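Local coordinates for protein dihydroxyacetone kinase (Citrobacter freundii, PDB 1UN8) that phosphorylates dihydroxyacetone with ATP to give dihydroxyacetone phosphate, the last step of the oxidative route of glycerol fermentation, at residues Pro492-Leu495 and Gln496-Phe499; Thr230-Ser233 and Ala234-Val237. All coordinates share one frame; numbering follows the deposited sequence.

Contact 1: Pro492-Leu495 and Gln496-Phe499; sequences PKNL and QAAF
The side chain of Asn494 both caps the backbone N of Ala497 and packs on its methyl, and the two together close the first turn of helix 495-511. The polar part is a capping bond: OD1 of Asn494 accepts from the backbone N of Ala497 at 2.8 Å. The side chain gets there because CG stands anti to the backbone N (chi1 -169°), which folds the amide back over the opening turn. The N-H comes from above the carbonyl plane, 52° out of it, not along a lone pair. ND2 of the same amide is held by Gln491 OE1, which helps to fix its rotation.

Backbone bonds continue the turn. Leu495 O takes Phe499 N at 3.1 Å, whereas Asn494 O receives Ala497 N and Ala498 N only weakly, each at 3.3 Å.

Among the nonpolar contacts, the methyl CB of Ala497 packs against the capping amide, 3.4 Å from Asn494 CG. The side chain of Leu495 touches Ala547 and lies about 4 Å from the bound phospholipid, while Ala498 and Phe499 lean on Phe543 of helix 534-547. The whole is an asparagine N-cap, here starting one helix of the eight-helix barrel that encloses the lipid.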
# COMPACT_ATOMS: atom_id res chain seq x y z
N PRO A 492 -40.87 45.32 0.63
CA PRO A 492 -41.13 44.57 -0.61
C PRO A 492 -41.15 45.38 -1.90
O PRO A 492 -40.87 44.85 -2.98
CB PRO A 492 -42.48 43.92 -0.34
CG PRO A 492 -42.44 43.68 1.11
CD PRO A 492 -41.88 44.97 1.64
N LYS A 493 -41.47 46.65 -1.78
CA LYS A 493 -41.59 47.50 -2.95
C LYS A 493 -40.60 48.66 -2.98
O LYS A 493 -40.52 49.38 -3.98
CB LYS A 493 -43.04 48.00 -3.02
CG LYS A 493 -43.38 49.03 -4.08
CD LYS A 493 -44.82 49.51 -3.88
CE LYS A 493 -45.18 50.71 -4.75
NZ LYS A 493 -46.59 51.16 -4.50
N ASN A 494 -39.84 48.85 -1.91
CA ASN A 494 -38.85 49.94 -1.85
C ASN A 494 -37.52 49.55 -2.52
O ASN A 494 -36.58 49.12 -1.86
CB ASN A 494 -38.58 50.34 -0.41
CG ASN A 494 -37.78 51.61 -0.31
OD1 ASN A 494 -37.01 51.94 -1.20
ND2 ASN A 494 -37.96 52.34 0.79
N LEU A 495 -37.45 49.72 -3.83
CA LEU A 495 -36.24 49.36 -4.57
C LEU A 495 -35.05 50.26 -4.26
O LEU A 495 -33.91 49.83 -4.37
CB LEU A 495 -36.53 49.36 -6.07
CG LEU A 495 -37.39 48.18 -6.52
CD1 LEU A 495 -37.89 48.39 -7.94
CD2 LEU A 495 -36.56 46.90 -6.42
N GLN A 496 -35.32 51.50 -3.87
CA GLN A 496 -34.24 52.42 -3.54
C GLN A 496 -33.51 51.94 -2.30
O GLN A 496 -32.28 52.00 -2.22
CB GLN A 496 -34.81 53.82 -3.29
CG GLN A 496 -33.78 54.86 -2.83
CD GLN A 496 -32.65 55.07 -3.84
OE1 GLN A 496 -31.47 55.16 -3.46
NE2 GLN A 496 -33.00 55.14 -5.13
N ALA A 497 -34.27 51.45 -1.33
CA ALA A 497 -33.69 50.95 -0.09
C ALA A 497 -32.82 49.73 -0.36
O ALA A 497 -31.71 49.62 0.16
CB ALA A 497 -34.80 50.60 0.90
N ALA A 498 -33.33 48.81 -1.17
CA ALA A 498 -32.62 47.60 -1.52
C ALA A 498 -31.26 47.94 -2.14
O ALA A 498 -30.23 47.38 -1.76
CB ALA A 498 -33.45 46.78 -2.50
N PHE A 499 -31.27 48.86 -3.10
CA PHE A 499 -30.05 49.27 -3.75
C PHE A 499 -29.07 49.84 -2.74
O PHE A 499 -27.91 49.43 -2.68
CB PHE A 499 -30.34 50.32 -4.81
CG PHE A 499 -29.15 51.16 -5.16
CD1 PHE A 499 -28.00 50.57 -5.65
CD2 PHE A 499 -29.18 52.53 -4.98
CE1 PHE A 499 -26.88 51.34 -5.96
CE2 PHE A 499 -28.08 53.31 -5.29
CZ PHE A 499 -26.92 52.71 -5.78

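Contact 2: Thr230-Ser233 and Ala234-Val237; sequences TQNS and AQVV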
# COMPACT_ATOMS: atom_id res chain seq x y z
N THR A 230 8.96 2.06 -21.57
CA THR A 230 7.69 2.71 -21.30
C THR A 230 7.16 2.29 -19.95
O THR A 230 7.65 1.32 -19.35
CB THR A 230 6.63 2.35 -22.37
OG1 THR A 230 5.45 3.12 -22.14
CG2 THR A 230 6.29 0.86 -22.32
N GLN A 231 6.16 3.01 -19.45
CA GLN A 231 5.53 2.70 -18.18
C GLN A 231 4.07 2.36 -18.42
O GLN A 231 3.31 2.11 -17.49
CB GLN A 231 5.62 3.88 -17.22
CG GLN A 231 7.04 4.23 -16.82
CD GLN A 231 7.08 5.29 -15.75
OE1 GLN A 231 6.04 5.77 -15.29
NE2 GLN A 231 8.29 5.66 -15.32
N ASN A 232 3.69 2.34 -19.70
CA ASN A 232 2.33 2.03 -20.10
C ASN A 232 1.87 0.71 -19.49
O ASN A 232 2.45 -0.34 -19.74
CB ASN A 232 2.23 1.98 -21.62
CG ASN A 232 0.85 1.59 -22.08
OD1 ASN A 232 0.44 0.43 -21.98
ND2 ASN A 232 0.10 2.57 -22.58
N SER A 233 0.80 0.77 -18.70
CA SER A 233 0.28 -0.41 -18.02
C SER A 233 -0.01 -1.61 -18.93
O SER A 233 0.35 -2.75 -18.60
CB SER A 233 -0.98 -0.05 -17.22
OG SER A 233 -1.98 0.54 -18.04
N ALA A 234 -0.64 -1.38 -20.07
CA ALA A 234 -0.96 -2.48 -20.97
C ALA A 234 0.28 -3.14 -21.57
O ALA A 234 0.40 -4.37 -21.61
CB ALA A 234 -1.87 -1.99 -22.07
N GLN A 235 1.21 -2.32 -22.04
CA GLN A 235 2.41 -2.83 -22.64
C GLN A 235 3.20 -3.59 -21.60
O GLN A 235 3.62 -4.73 -21.82
CB GLN A 235 3.22 -1.68 -23.24
CG GLN A 235 2.54 -1.06 -24.46
CD GLN A 235 3.25 0.19 -24.97
OE1 GLN A 235 4.44 0.15 -25.28
NE2 GLN A 235 2.51 1.30 -25.05
N VAL A 236 3.39 -2.97 -20.44
CA VAL A 236 4.13 -3.62 -19.37
C VAL A 236 3.50 -4.95 -18.94
O VAL A 236 4.19 -5.95 -18.82
CB VAL A 236 4.26 -2.69 -18.15
CG1 VAL A 236 4.96 -3.42 -17.00
CG2 VAL A 236 5.05 -1.45 -18.54
N VAL A 237 2.19 -4.97 -18.73
CA VAL A 237 1.56 -6.21 -18.31
C VAL A 237 1.59 -7.30 -19.38
O VAL A 237 1.81 -8.47 -19.07
CB VAL A 237 0.10 -5.97 -17.84
CG1 VAL A 237 -0.63 -7.29 -17.67
CG2 VAL A 237 0.12 -5.24 -16.52
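An ST turn running straight into an asparagine N-cap leads from strand 226-228 into helix 233-247, and Asn232 takes part in both. Its OD1 accepts from Gln235 N at 2.9 Å; the bond is nearly straight (168° at the hydrogen), and the donor lies only 18° from the carbonyl plane. Before it, Thr230 OG1 accepts from Asn232 N at 3.1 Å, a hydroxyl placed for this by standing anti to its own backbone nitrogen. Asn232 ND2 hydrogen-bonds Asn7 OD1 of the second subunit, so the capping amide is gripped at both ends.

The side chain of Gln235, extended beyond CG, crosses that of Asn232 at about a right angle. Its NE2 lies 3.4 Å from Asn232 CG, the two amide planes being 36° apart, while its OE1 rests 3.6 Å from the methyl CG2 of Thr230. On the backbone, Val236 N hydrogen-bonds Asn232 O at 2.9 Å and Val237 N hydrogen-bonds Ser233 O at 2.9 Å. Val236 CG2 lies 3.1 Å from Asn232 O. Ser233 packs on helix 266-277, where its OG hydrogen-bonds Glu275 OE2. Such a strand-to-helix junction, closed by an N-cap, here also forms part of the dimer interface.

How the contacts relate
Contacts 1 and 2 illustrate one principle at work in two domains: an asparagine just before a helix uses OD1 to accept the backbone N three residues on. They lie far apart, with centres 66 Å and nearest atoms about 57 Å from each other, contact 2 in the DhaK part and contact 1 in the DhaL part. Their surroundings differ accordingly. At contact 2 the amide nitrogen of the cap is bound by the second subunit, whereas at contact 1 it is bound by Gln491 of the same chain. Pro492 of contact 1 lines the lipid pocket. Both contacts are away from the residues that bind substrate and ATP, and from the catalytic His220.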